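Uncharacterized protein (Escherichia coli O157:H7, PDB 4R29) probably methylates a zinc-finger cysteine of the host proteins TAB2 and TAB3 with S-adenosylmethionine as methyl donor, thereby blocking NF-kappa-B activation. Local coordinates at residues 75-80 / 129-134; 136-141 / 166-171. The protein carries 1 engineered substitution. One frame throughout, in Å; residues are numbered along the deposited sequence.

Contact 1 (75-80 / 129-134); sequences TMYSVC and PDICCK
A CH-pi and apolar contact centred on Y77 joins the chain just past helix 59-76 to the entry into strand 131-137. Y77 turns one ring face to P129 and an edge to I131, and brings its hydroxyl near the backbone of P129 and the carboxylate of D130. It is the first residue to leave helical geometry after that helix. Its CG stands anti to the backbone N (chi1 180°), and the ring reaches across the 8.8 Å between Y77 CA and P129 CA.

P129 lies over the face: its CD is 4.2 Å from the centroid of the Y77 ring and 18° off the ring normal, a CH-pi contact displaced toward the rim, where CE1 and CZ are the nearest ring atoms. Proline suits this place because its ring carbon next to nitrogen carries slightly polarised C-H groups that can turn toward an aromatic face. I131 comes instead at the ring's edge, near its plane, with CG1 4.1 Å from Y77 CE1.

Strand 131-137 is an outer strand of the three-stranded antiparallel sheet, part of the Rossmann-like fold of this methyltransferase, and pairs with strand 145-151. I131, its first residue, is buried, as befits a branched apolar side chain, whereas P129 and D130 remain exposed.

At the polar end of the ring, Y77 OH is 3.0 Å from P129 O and 3.5 Å from D130 OD2; the carboxylate plane is turned 29° from that of the ring. R151 and D153 also touch Y77, and R151 NH1 donates a hydrogen bond to S78 O.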
loop_
_atom_site.group_PDB
_atom_site.type_symbol
_atom_site.label_atom_id
_atom_site.label_comp_id
_atom_site.label_asym_id
_atom_site.label_seq_id
_atom_site.Cartn_x
_atom_site.Cartn_y
_atom_site.Cartn_z
ATOM N N THR A 75 8.233 17.497 -6.451
ATOM C CA THR A 75 9.429 17.510 -7.274
ATOM C C THR A 75 9.518 16.243 -8.142
ATOM O O THR A 75 9.842 16.319 -9.331
ATOM C CB THR A 75 10.724 17.672 -6.414
ATOM O OG1 THR A 75 10.618 18.843 -5.579
ATOM C CG2 THR A 75 11.960 17.817 -7.321
ATOM N N MET A 76 9.223 15.080 -7.555
ATOM C CA MET A 76 9.357 13.821 -8.292
ATOM C C MET A 76 8.121 13.503 -9.135
ATOM O O MET A 76 8.150 12.615 -9.969
ATOM C CB MET A 76 9.634 12.661 -7.338
ATOM C CG MET A 76 10.851 12.857 -6.440
ATOM S SD MET A 76 12.306 13.290 -7.398
ATOM C CE MET A 76 12.412 11.940 -8.579
ATOM N N TYR A 77 7.025 14.216 -8.908
ATOM C CA TYR A 77 5.814 13.922 -9.660
ATOM C C TYR A 77 6.042 14.028 -11.150
ATOM O O TYR A 77 6.658 14.968 -11.641
ATOM C CB TYR A 77 4.665 14.855 -9.285
ATOM C CG TYR A 77 3.384 14.583 -10.063
ATOM C CD1 TYR A 77 2.496 13.586 -9.651
ATOM C CD2 TYR A 77 3.058 15.321 -11.195
ATOM C CE1 TYR A 77 1.325 13.336 -10.348
ATOM C CE2 TYR A 77 1.884 15.087 -11.893
ATOM C CZ TYR A 77 1.025 14.102 -11.460
ATOM O OH TYR A 77 -0.136 13.863 -12.137
ATOM N N SER A 78 5.506 13.068 -11.881
ATOM C CA SER A 78 5.549 13.152 -13.322
ATOM C C SER A 78 4.270 12.629 -13.927
ATOM O O SER A 78 3.403 12.108 -13.218
ATOM C CB SER A 78 6.755 12.406 -13.873
ATOM O OG SER A 78 6.737 12.482 -15.282
ATOM N N VAL A 79 4.130 12.795 -15.239
ATOM C CA VAL A 79 2.976 12.249 -15.940
ATOM C C VAL A 79 3.320 10.860 -16.414
ATOM O O VAL A 79 4.490 10.483 -16.412
ATOM C CB VAL A 79 2.549 13.128 -17.131
ATOM C CG1 VAL A 79 1.793 14.373 -16.620
ATOM C CG2 VAL A 79 3.768 13.496 -17.993
ATOM N N CYS A 80 2.303 10.099 -16.805
ATOM C CA CYS A 80 2.499 8.743 -17.300
ATOM C C CYS A 80 3.101 8.722 -18.679
ATOM O O CYS A 80 2.775 9.563 -19.508
ATOM C CB CYS A 80 1.161 8.017 -17.384
ATOM S SG CYS A 80 0.625 7.336 -15.837
ATOM N N PRO A 129 -1.851 15.292 -8.003
ATOM C CA PRO A 129 -2.910 15.168 -9.018
ATOM C C PRO A 129 -2.953 13.749 -9.592
ATOM O O PRO A 129 -1.889 13.163 -9.845
ATOM C CB PRO A 129 -2.500 16.177 -10.108
ATOM C CG PRO A 129 -1.422 17.069 -9.466
ATOM C CD PRO A 129 -0.755 16.183 -8.434
ATOM N N ASP A 130 -4.166 13.219 -9.765
ATOM C CA ASP A 130 -4.405 11.916 -10.393
ATOM C C ASP A 130 -3.794 10.738 -9.628
ATOM O O ASP A 130 -3.612 9.660 -10.185
ATOM C CB ASP A 130 -3.902 11.913 -11.829
ATOM C CG ASP A 130 -4.376 13.123 -12.607
ATOM O OD1 ASP A 130 -5.608 13.250 -12.791
ATOM O OD2 ASP A 130 -3.521 13.946 -13.016
ATOM N N ILE A 131 -3.469 10.963 -8.360
ATOM C CA ILE A 131 -2.948 9.920 -7.496
ATOM C C ILE A 131 -4.030 9.464 -6.513
ATOM O O ILE A 131 -4.480 10.247 -5.676
ATOM C CB ILE A 131 -1.720 10.420 -6.718
ATOM C CG1 ILE A 131 -0.647 10.914 -7.691
ATOM C CG2 ILE A 131 -1.165 9.323 -5.843
ATOM C CD1 ILE A 131 -0.121 9.835 -8.591
ATOM N N CYS A 132 -4.446 8.203 -6.626
ATOM C CA CYS A 132 -5.437 7.634 -5.715
ATOM C C CYS A 132 -4.860 6.535 -4.807
ATOM O O CYS A 132 -3.983 5.759 -5.212
ATOM C CB CYS A 132 -6.624 7.079 -6.501
ATOM S SG CYS A 132 -7.409 8.261 -7.626
ATOM N N CYS A 133 -5.369 6.473 -3.581
ATOM C CA CYS A 133 -4.997 5.418 -2.638
ATOM C C CYS A 133 -6.234 4.663 -2.154
ATOM O O CYS A 133 -7.124 5.253 -1.539
ATOM C CB CYS A 133 -4.255 6.005 -1.430
ATOM S SG CYS A 133 -2.630 6.711 -1.823
ATOM N N LYS A 134 -6.299 3.367 -2.438
ATOM C CA LYS A 134 -7.311 2.521 -1.813
ATOM C C LYS A 134 -6.721 1.986 -0.509
ATOM O O LYS A 134 -5.629 1.410 -0.508
ATOM C CB LYS A 134 -7.743 1.383 -2.742
ATOM C CG LYS A 134 -8.567 1.850 -3.945
ATOM C CD LYS A 134 -8.961 0.678 -4.878
ATOM C CE LYS A 134 -9.864 1.120 -6.036
ATOM N NZ LYS A 134 -11.307 1.209 -5.648
#

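Contact 2 (136-141 / 166-171); sequences FPKENN and ELYNIK
Aromatic packing between F136 and Y168 joins the end of strand 131-137 to helix 155-181. The F136 edge is directed at the Y168 face in an offset edge-to-face pair, with ring centroids 5.6 Å apart and planes at 61°. The closest atoms are F136 CE2 and Y168 CE2, at 3.7 Å. A chi1 of 52° sets the phenyl group between the backbone N and carbonyl carbon of F136, and from there it reaches the tyrosine.

The polar part is slight: E139 N donates a weak hydrogen bond of 3.3 Å to Y168 OH, with an N-H...O angle of 150°. Tyrosine suits this place because its ring packs on phenylalanine while its hydroxyl accepts from the backbone. The donor belongs to the type II beta turn K138-N141, with E139 at its second position.

Aliphatic carbons complete the contact beside that hydroxyl. E139 CB lies 3.3 Å from Y168 OH, and K138 CG is at 4.2 Å from the same oxygen.

F136 also touches I146 and V148 of the adjoining strand 145-151. On the helix, L167 and I170 pack against helix 186-201, to which K171 adds a salt bridge with E191, while Y168 reaches toward the sheet and turn.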
loop_
_atom_site.group_PDB
_atom_site.type_symbol
_atom_site.label_atom_id
_atom_site.label_comp_id
_atom_site.label_asym_id
_atom_site.label_seq_id
_atom_site.Cartn_x
_atom_site.Cartn_y
_atom_site.Cartn_z
ATOM N N PHE A 136 -7.194 -0.025 3.350
ATOM C CA PHE A 136 -7.965 -0.939 4.194
ATOM C C PHE A 136 -7.092 -1.632 5.224
ATOM O O PHE A 136 -5.884 -1.756 5.034
ATOM C CB PHE A 136 -8.718 -1.974 3.362
ATOM C CG PHE A 136 -7.855 -2.710 2.388
ATOM C CD1 PHE A 136 -7.585 -2.170 1.137
ATOM C CD2 PHE A 136 -7.322 -3.940 2.712
ATOM C CE1 PHE A 136 -6.795 -2.844 0.225
ATOM C CE2 PHE A 136 -6.514 -4.626 1.797
ATOM C CZ PHE A 136 -6.254 -4.071 0.551
ATOM N N PRO A 137 -7.711 -2.087 6.325
ATOM C CA PRO A 137 -6.992 -2.768 7.407
ATOM C C PRO A 137 -6.243 -4.001 6.901
ATOM O O PRO A 137 -6.747 -4.714 6.045
ATOM C CB PRO A 137 -8.121 -3.206 8.360
ATOM C CG PRO A 137 -9.252 -2.267 8.082
ATOM C CD PRO A 137 -9.161 -1.990 6.597
ATOM N N LYS A 138 -5.052 -4.250 7.428
ATOM C CA LYS A 138 -4.351 -5.461 7.074
ATOM C C LYS A 138 -5.031 -6.636 7.729
ATOM O O LYS A 138 -5.333 -6.604 8.925
ATOM C CB LYS A 138 -2.890 -5.431 7.502
ATOM C CG LYS A 138 -2.159 -6.723 7.150
ATOM C CD LYS A 138 -0.650 -6.514 7.020
ATOM C CE LYS A 138 0.104 -7.844 6.897
ATOM N NZ LYS A 138 -0.699 -8.912 6.211
ATOM N N GLU A 139 -5.287 -7.659 6.920
ATOM C CA GLU A 139 -5.676 -8.981 7.393
ATOM C C GLU A 139 -4.792 -9.399 8.572
ATOM O O GLU A 139 -3.578 -9.194 8.548
ATOM C CB GLU A 139 -5.505 -9.982 6.245
ATOM C CG GLU A 139 -5.841 -11.417 6.590
ATOM C CD GLU A 139 -7.320 -11.607 6.831
ATOM O OE1 GLU A 139 -8.057 -10.591 6.852
ATOM O OE2 GLU A 139 -7.742 -12.770 6.991
ATOM N N ASN A 140 -5.396 -9.968 9.607
ATOM C CA ASN A 140 -4.621 -10.571 10.688
ATOM C C ASN A 140 -3.685 -9.598 11.408
ATOM O O ASN A 140 -2.678 -10.006 11.994
ATOM C CB ASN A 140 -3.824 -11.782 10.169
ATOM C CG ASN A 140 -2.716 -11.389 9.173
ATOM O OD1 ASN A 140 -1.771 -10.667 9.518
ATOM N ND2 ASN A 140 -2.835 -11.868 7.934
ATOM N N ASN A 141 -4.007 -8.313 11.371
ATOM C CA ASN A 141 -3.194 -7.339 12.084
ATOM C C ASN A 141 -4.063 -6.212 12.618
ATOM O O ASN A 141 -4.997 -5.758 11.947
ATOM C CB ASN A 141 -2.064 -6.807 11.198
ATOM C CG ASN A 141 -1.070 -5.933 11.962
ATOM O OD1 ASN A 141 -1.348 -4.776 12.270
ATOM N ND2 ASN A 141 0.102 -6.481 12.244
ATOM N N GLU A 166 -8.517 -8.303 -5.616
ATOM C CA GLU A 166 -8.982 -9.659 -5.915
ATOM C C GLU A 166 -7.930 -10.702 -5.588
ATOM O O GLU A 166 -8.237 -11.708 -4.948
ATOM C CB GLU A 166 -9.342 -9.801 -7.388
ATOM C CG GLU A 166 -10.521 -8.979 -7.807
ATOM C CD GLU A 166 -10.686 -8.980 -9.313
ATOM O OE1 GLU A 166 -11.393 -8.087 -9.832
ATOM O OE2 GLU A 166 -10.101 -9.867 -9.974
ATOM N N LEU A 167 -6.697 -10.484 -6.052
ATOM C CA LEU A 167 -5.645 -11.442 -5.771
ATOM C C LEU A 167 -5.379 -11.464 -4.272
ATOM O O LEU A 167 -5.235 -12.516 -3.676
ATOM C CB LEU A 167 -4.373 -11.130 -6.571
ATOM C CG LEU A 167 -4.528 -11.176 -8.098
ATOM C CD1 LEU A 167 -3.262 -10.768 -8.827
ATOM C CD2 LEU A 167 -4.967 -12.572 -8.538
ATOM N N TYR A 168 -5.349 -10.295 -3.653
ATOM C CA TYR A 168 -5.132 -10.223 -2.218
ATOM C C TYR A 168 -6.206 -10.987 -1.434
ATOM O O TYR A 168 -5.912 -11.630 -0.431
ATOM C CB TYR A 168 -5.119 -8.780 -1.765
ATOM C CG TYR A 168 -4.914 -8.621 -0.283
ATOM C CD1 TYR A 168 -3.638 -8.689 0.265
ATOM C CD2 TYR A 168 -5.988 -8.400 0.570
ATOM C CE1 TYR A 168 -3.432 -8.536 1.616
ATOM C CE2 TYR A 168 -5.796 -8.249 1.930
ATOM C CZ TYR A 168 -4.512 -8.318 2.445
ATOM O OH TYR A 168 -4.290 -8.171 3.791
ATOM N N ASN A 169 -7.448 -10.887 -1.887
ATOM C CA ASN A 169 -8.549 -11.580 -1.240
ATOM C C ASN A 169 -8.448 -13.089 -1.423
ATOM O O ASN A 169 -8.791 -13.855 -0.536
ATOM C CB ASN A 169 -9.890 -11.076 -1.779
ATOM C CG ASN A 169 -10.286 -9.734 -1.192
ATOM O OD1 ASN A 169 -9.869 -9.379 -0.093
ATOM N ND2 ASN A 169 -11.092 -8.978 -1.928
ATOM N N ILE A 170 -7.994 -13.509 -2.595
ATOM C CA ILE A 170 -7.802 -14.917 -2.830
ATOM C C ILE A 170 -6.724 -15.439 -1.890
ATOM O O ILE A 170 -6.915 -16.460 -1.232
ATOM C CB ILE A 170 -7.386 -15.186 -4.259
ATOM C CG1 ILE A 170 -8.566 -14.964 -5.202
ATOM C CG2 ILE A 170 -6.832 -16.602 -4.384
ATOM C CD1 ILE A 170 -8.183 -15.133 -6.667
ATOM N N LYS A 171 -5.599 -14.728 -1.817
ATOM C CA LYS A 171 -4.523 -15.133 -0.918
ATOM C C LYS A 171 -5.040 -15.263 0.512
ATOM O O LYS A 171 -4.880 -16.299 1.139
ATOM C CB LYS A 171 -3.358 -14.143 -0.940
ATOM C CG LYS A 171 -2.122 -14.635 -0.170
ATOM C CD LYS A 171 -1.483 -13.522 0.637
ATOM C CE LYS A 171 0.055 -13.643 0.706
ATOM N NZ LYS A 171 0.569 -15.044 0.925
#

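Overall arrangement
Contacts 1 and 2 lie near the two ends of strand 131-137, with centres 24 Å apart and on opposite sides of the chain's centre. They follow one another along the chain: contact 1 ties the start of the strand to the chain just after helix 59-76, and contact 2 ties its far end forward to helix 155-181. Contact 2 is nearer the cofactor, the side chain of Y168 being about 8 Å from bound S-adenosylmethionine and that of F136 about 6 Å from the side chain of Q111, a cofactor-binding residue. At contact 1 the side chain of I131 is about 13 Å from the cofactor and about 10 Å from that of R107, which also binds the cofactor.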